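Local coordinates for protein transmembrane oligosaccharyl transferase (Archaeoglobus fulgidus, PDB 3WAJ) that belongs to the STT3 family of oligosaccharyl transferases, membrane proteins of the GT-C clan with a transmembrane helical domain and a separate globular domain, at residues 376-388 with 480-492. Residues are numbered along the deposited sequence; the frame is centred on the assembly and turned at random.
Sequences NAVLHFGALFFFG and AAIYPTYILADAQ
Ala383, Phe387 and Thr485 carry a mostly apolar contact of a turn and its following helix against helix 474-491, in the helical part of the chain, where the turn between helices 376-381 and 384-402 meets one side of helix 474-491. Segments 384-388 and 480-491 run roughly antiparallel, at 149°, with a closest approach of 9.5 Å between the axes. The backbones come closest at the turn: Gly382 CA lies 4.5 Å from Thr485 CA, and the Thr485 methyl CG2 is 3.6 Å from Gly382 CA. Gly382 departs from helical backbone angles with a positive phi, inside a type II' beta turn from Phe381 to Leu384. This turn lies in the STT3 N-terminal region, a bundle of membrane helices. Beyond it, Ala383 CB lies 3.3 Å from Ala480 O, and the Phe387 ring receives Ala481 CA over one face, its CD1 3.8 Å from Ala481 CB. With CG anti to the carbonyl carbon (chi1 -72°), this ring is directed at helix 474-491. At the other end, the extended Gln492 side chain gives the one hydrogen bond across the segments, NE2 to Leu379 O at 2.9 Å. The N-H···O angle is 158°, and the donor sits in the carbonyl plane. Because Gln492 OE1 also accepts from Gly149 N, both ends of the amide are held, which fixes its rotation.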
loop_
_atom_site.group_PDB
_atom_site.type_symbol
_atom_site.label_atom_id
_atom_site.label_comp_id
_atom_site.label_asym_id
_atom_site.label_seq_id
_atom_site.Cartn_x
_atom_site.Cartn_y
_atom_site.Cartn_z
ATOM N N ASN A 376 10.731 -8.680 16.512
ATOM C CA ASN A 376 10.470 -8.096 15.203
ATOM C C ASN A 376 11.783 -7.896 14.455
ATOM O O ASN A 376 11.898 -8.261 13.286
ATOM C CB ASN A 376 9.769 -6.740 15.356
ATOM C CG ASN A 376 8.254 -6.842 15.283
ATOM O OD1 ASN A 376 7.690 -7.935 15.221
ATOM N ND2 ASN A 376 7.586 -5.691 15.296
ATOM N N ALA A 377 12.770 -7.320 15.144
ATOM C CA ALA A 377 14.095 -7.079 14.572
ATOM C C ALA A 377 14.719 -8.359 14.032
ATOM O O ALA A 377 15.384 -8.340 12.998
ATOM C CB ALA A 377 15.017 -6.428 15.596
ATOM N N VAL A 378 14.502 -9.468 14.736
ATOM C CA VAL A 378 14.945 -10.776 14.259
ATOM C C VAL A 378 14.151 -11.193 13.012
ATOM O O VAL A 378 14.724 -11.712 12.056
ATOM C CB VAL A 378 14.826 -11.867 15.349
ATOM C CG1 VAL A 378 15.672 -13.074 14.984
ATOM C CG2 VAL A 378 15.249 -11.313 16.697
ATOM N N LEU A 379 12.839 -10.961 13.024
ATOM C CA LEU A 379 11.997 -11.280 11.874
ATOM C C LEU A 379 12.387 -10.443 10.660
ATOM O O LEU A 379 12.197 -10.860 9.515
ATOM C CB LEU A 379 10.514 -11.039 12.187
ATOM C CG LEU A 379 9.709 -12.073 12.975
ATOM C CD1 LEU A 379 8.220 -11.766 12.887
ATOM C CD2 LEU A 379 9.988 -13.482 12.484
ATOM N N HIS A 380 12.935 -9.259 10.920
ATOM C CA HIS A 380 13.186 -8.274 9.874
ATOM C C HIS A 380 14.643 -8.248 9.377
ATOM O O HIS A 380 14.902 -7.877 8.232
ATOM C CB HIS A 380 12.738 -6.877 10.343
ATOM C CG HIS A 380 11.284 -6.789 10.705
ATOM N ND1 HIS A 380 10.325 -7.618 10.161
ATOM C CD2 HIS A 380 10.628 -5.969 11.560
ATOM C CE1 HIS A 380 9.142 -7.310 10.662
ATOM N NE2 HIS A 380 9.298 -6.313 11.514
ATOM N N PHE A 381 15.590 -8.647 10.227
ATOM C CA PHE A 381 17.007 -8.613 9.854
ATOM C C PHE A 381 17.728 -9.928 10.148
ATOM O O PHE A 381 18.863 -10.137 9.704
ATOM C CB PHE A 381 17.731 -7.452 10.558
ATOM C CG PHE A 381 16.993 -6.140 10.484
ATOM C CD1 PHE A 381 17.140 -5.309 9.386
ATOM C CD2 PHE A 381 16.140 -5.747 11.509
ATOM C CE1 PHE A 381 16.448 -4.106 9.308
ATOM C CE2 PHE A 381 15.452 -4.547 11.442
ATOM C CZ PHE A 381 15.606 -3.725 10.338
ATOM N N GLY A 382 17.063 -10.815 10.884
ATOM C CA GLY A 382 17.703 -12.016 11.388
ATOM C C GLY A 382 18.742 -11.661 12.435
ATOM O O GLY A 382 18.505 -10.829 13.316
ATOM N N ALA A 383 19.905 -12.292 12.329
ATOM C CA ALA A 383 21.006 -12.067 13.252
ATOM C C ALA A 383 21.863 -10.904 12.765
ATOM O O ALA A 383 22.746 -10.431 13.485
ATOM C CB ALA A 383 21.842 -13.333 13.379
ATOM N N LEU A 384 21.600 -10.453 11.537
ATOM C CA LEU A 384 22.312 -9.311 10.964
ATOM C C LEU A 384 21.988 -8.036 11.726
ATOM O O LEU A 384 22.690 -7.032 11.610
ATOM C CB LEU A 384 21.979 -9.135 9.482
ATOM C CG LEU A 384 22.603 -10.147 8.522
ATOM C CD1 LEU A 384 22.773 -9.535 7.139
ATOM C CD2 LEU A 384 23.935 -10.653 9.054
ATOM N N PHE A 385 20.916 -8.086 12.502
ATOM C CA PHE A 385 20.572 -7.002 13.400
ATOM C C PHE A 385 21.636 -6.877 14.491
ATOM O O PHE A 385 22.277 -5.834 14.637
ATOM C CB PHE A 385 19.196 -7.269 14.003
ATOM C CG PHE A 385 18.847 -6.368 15.145
ATOM C CD1 PHE A 385 18.912 -4.988 15.007
ATOM C CD2 PHE A 385 18.437 -6.901 16.355
ATOM C CE1 PHE A 385 18.587 -4.157 16.063
ATOM C CE2 PHE A 385 18.111 -6.081 17.415
ATOM C CZ PHE A 385 18.185 -4.708 17.270
ATOM N N PHE A 386 21.825 -7.951 15.250
ATOM C CA PHE A 386 22.840 -7.988 16.295
ATOM C C PHE A 386 24.245 -7.758 15.747
ATOM O O PHE A 386 25.001 -6.922 16.250
ATOM C CB PHE A 386 22.815 -9.344 16.999
ATOM C CG PHE A 386 21.531 -9.639 17.715
ATOM C CD1 PHE A 386 20.697 -8.612 18.136
ATOM C CD2 PHE A 386 21.158 -10.948 17.974
ATOM C CE1 PHE A 386 19.510 -8.889 18.801
ATOM C CE2 PHE A 386 19.975 -11.231 18.637
ATOM C CZ PHE A 386 19.149 -10.199 19.049
ATOM N N PHE A 387 24.583 -8.517 14.712
ATOM C CA PHE A 387 25.932 -8.527 14.162
ATOM C C PHE A 387 26.217 -7.246 13.384
ATOM O O PHE A 387 27.357 -6.967 13.017
ATOM C CB PHE A 387 26.144 -9.774 13.299
ATOM C CG PHE A 387 26.244 -11.054 14.095
ATOM C CD1 PHE A 387 27.284 -11.945 13.871
ATOM C CD2 PHE A 387 25.308 -11.355 15.080
ATOM C CE1 PHE A 387 27.380 -13.113 14.604
ATOM C CE2 PHE A 387 25.400 -12.518 15.818
ATOM C CZ PHE A 387 26.436 -13.399 15.579
ATOM N N GLY A 388 25.166 -6.470 13.139
ATOM C CA GLY A 388 25.310 -5.148 12.567
ATOM C C GLY A 388 25.347 -4.103 13.663
ATOM O O GLY A 388 25.924 -3.038 13.481
ATOM N N ALA A 480 26.495 -18.306 12.775
ATOM C CA ALA A 480 25.561 -17.649 13.691
ATOM C C ALA A 480 24.904 -16.452 13.005
ATOM O O ALA A 480 23.777 -16.067 13.330
ATOM C CB ALA A 480 26.272 -17.206 14.954
ATOM N N ALA A 481 25.625 -15.864 12.057
ATOM C CA ALA A 481 25.099 -14.763 11.267
ATOM C C ALA A 481 24.263 -15.292 10.099
ATOM O O ALA A 481 23.039 -15.223 10.132
ATOM C CB ALA A 481 26.236 -13.886 10.766
ATOM N N ILE A 482 24.940 -15.838 9.090
ATOM C CA ILE A 482 24.317 -16.288 7.838
ATOM C C ILE A 482 23.160 -17.303 7.971
ATOM O O ILE A 482 22.202 -17.261 7.195
ATOM C CB ILE A 482 25.399 -16.828 6.850
ATOM C CG1 ILE A 482 26.381 -15.712 6.465
ATOM C CG2 ILE A 482 24.767 -17.449 5.602
ATOM C CD1 ILE A 482 27.715 -16.206 5.893
ATOM N N TYR A 483 23.220 -18.200 8.948
ATOM C CA TYR A 483 22.228 -19.278 8.978
ATOM C C TYR A 483 20.778 -18.869 9.256
ATOM O O TYR A 483 19.922 -19.067 8.403
ATOM C CB TYR A 483 22.641 -20.449 9.883
ATOM C CG TYR A 483 21.577 -21.519 9.923
ATOM C CD1 TYR A 483 20.707 -21.631 11.006
ATOM C CD2 TYR A 483 21.416 -22.393 8.859
ATOM C CE1 TYR A 483 19.716 -22.605 11.031
ATOM C CE2 TYR A 483 20.434 -23.365 8.871
ATOM C CZ TYR A 483 19.587 -23.472 9.958
ATOM O OH TYR A 483 18.614 -24.450 9.955
ATOM N N PRO A 484 20.484 -18.316 10.448
ATOM C CA PRO A 484 19.052 -18.081 10.675
ATOM C C PRO A 484 18.496 -16.899 9.875
ATOM O O PRO A 484 17.282 -16.696 9.876
ATOM C CB PRO A 484 18.976 -17.802 12.181
ATOM C CG PRO A 484 20.308 -17.233 12.525
ATOM C CD PRO A 484 21.306 -17.882 11.597
ATOM N N THR A 485 19.356 -16.139 9.199
ATOM C CA THR A 485 18.861 -15.075 8.321
ATOM C C THR A 485 18.715 -15.517 6.853
ATOM O O THR A 485 18.127 -14.802 6.045
ATOM C CB THR A 485 19.665 -13.753 8.454
ATOM O OG1 THR A 485 20.561 -13.602 7.348
ATOM C CG2 THR A 485 20.447 -13.749 9.734
ATOM N N TYR A 486 19.243 -16.690 6.510
ATOM C CA TYR A 486 18.872 -17.320 5.246
ATOM C C TYR A 486 17.534 -18.007 5.439
ATOM O O TYR A 486 16.701 -18.046 4.530
ATOM C CB TYR A 486 19.900 -18.350 4.767
ATOM C CG TYR A 486 19.412 -19.091 3.544
ATOM C CD1 TYR A 486 19.520 -18.522 2.281
ATOM C CD2 TYR A 486 18.806 -20.341 3.653
ATOM C CE1 TYR A 486 19.056 -19.180 1.157
ATOM C CE2 TYR A 486 18.336 -21.002 2.539
ATOM C CZ TYR A 486 18.465 -20.418 1.292
ATOM O OH TYR A 486 18.002 -21.071 0.179
ATOM N N ILE A 487 17.343 -18.551 6.636
ATOM C CA ILE A 487 16.120 -19.265 6.989
ATOM C C ILE A 487 14.873 -18.391 6.833
ATOM O O ILE A 487 13.966 -18.724 6.063
ATOM C CB ILE A 487 16.210 -19.838 8.424
ATOM C CG1 ILE A 487 17.312 -20.889 8.490
ATOM C CG2 ILE A 487 14.887 -20.442 8.860
ATOM C CD1 ILE A 487 17.160 -21.968 7.444
ATOM N N LEU A 488 14.831 -17.275 7.558
ATOM C CA LEU A 488 13.721 -16.329 7.428
ATOM C C LEU A 488 13.577 -15.828 5.988
ATOM O O LEU A 488 12.471 -15.751 5.457
ATOM C CB LEU A 488 13.888 -15.149 8.397
ATOM C CG LEU A 488 13.389 -15.315 9.837
ATOM C CD1 LEU A 488 12.303 -16.375 9.920
ATOM C CD2 LEU A 488 14.519 -15.629 10.794
ATOM N N ALA A 489 14.712 -15.511 5.369
ATOM C CA ALA A 489 14.757 -15.030 3.990
ATOM C C ALA A 489 14.220 -16.044 2.989
ATOM O O ALA A 489 13.672 -15.666 1.961
ATOM C CB ALA A 489 16.156 -14.656 3.626
ATOM N N ASP A 490 14.405 -17.329 3.271
ATOM C CA ASP A 490 13.849 -18.356 2.407
ATOM C C ASP A 490 12.348 -18.547 2.682
ATOM O O ASP A 490 11.536 -18.692 1.751
ATOM C CB ASP A 490 14.615 -19.671 2.563
ATOM C CG ASP A 490 14.146 -20.727 1.593
ATOM O OD1 ASP A 490 14.624 -20.714 0.435
ATOM O OD2 ASP A 490 13.284 -21.551 1.981
ATOM N N ALA A 491 11.981 -18.510 3.960
ATOM C CA ALA A 491 10.589 -18.706 4.374
ATOM C C ALA A 491 9.680 -17.525 4.036
ATOM O O ALA A 491 8.474 -17.703 3.892
ATOM C CB ALA A 491 10.518 -18.996 5.846
ATOM N N GLN A 492 10.245 -16.322 3.941
ATOM C CA GLN A 492 9.452 -15.139 3.613
ATOM C C GLN A 492 9.395 -14.885 2.114
ATOM O O GLN A 492 8.584 -14.116 1.647
ATOM C CB GLN A 492 10.035 -13.909 4.297
ATOM C CG GLN A 492 9.931 -13.892 5.800
ATOM C CD GLN A 492 10.637 -12.683 6.393
ATOM O OE1 GLN A 492 11.152 -11.833 5.660
ATOM N NE2 GLN A 492 10.665 -12.598 7.720
#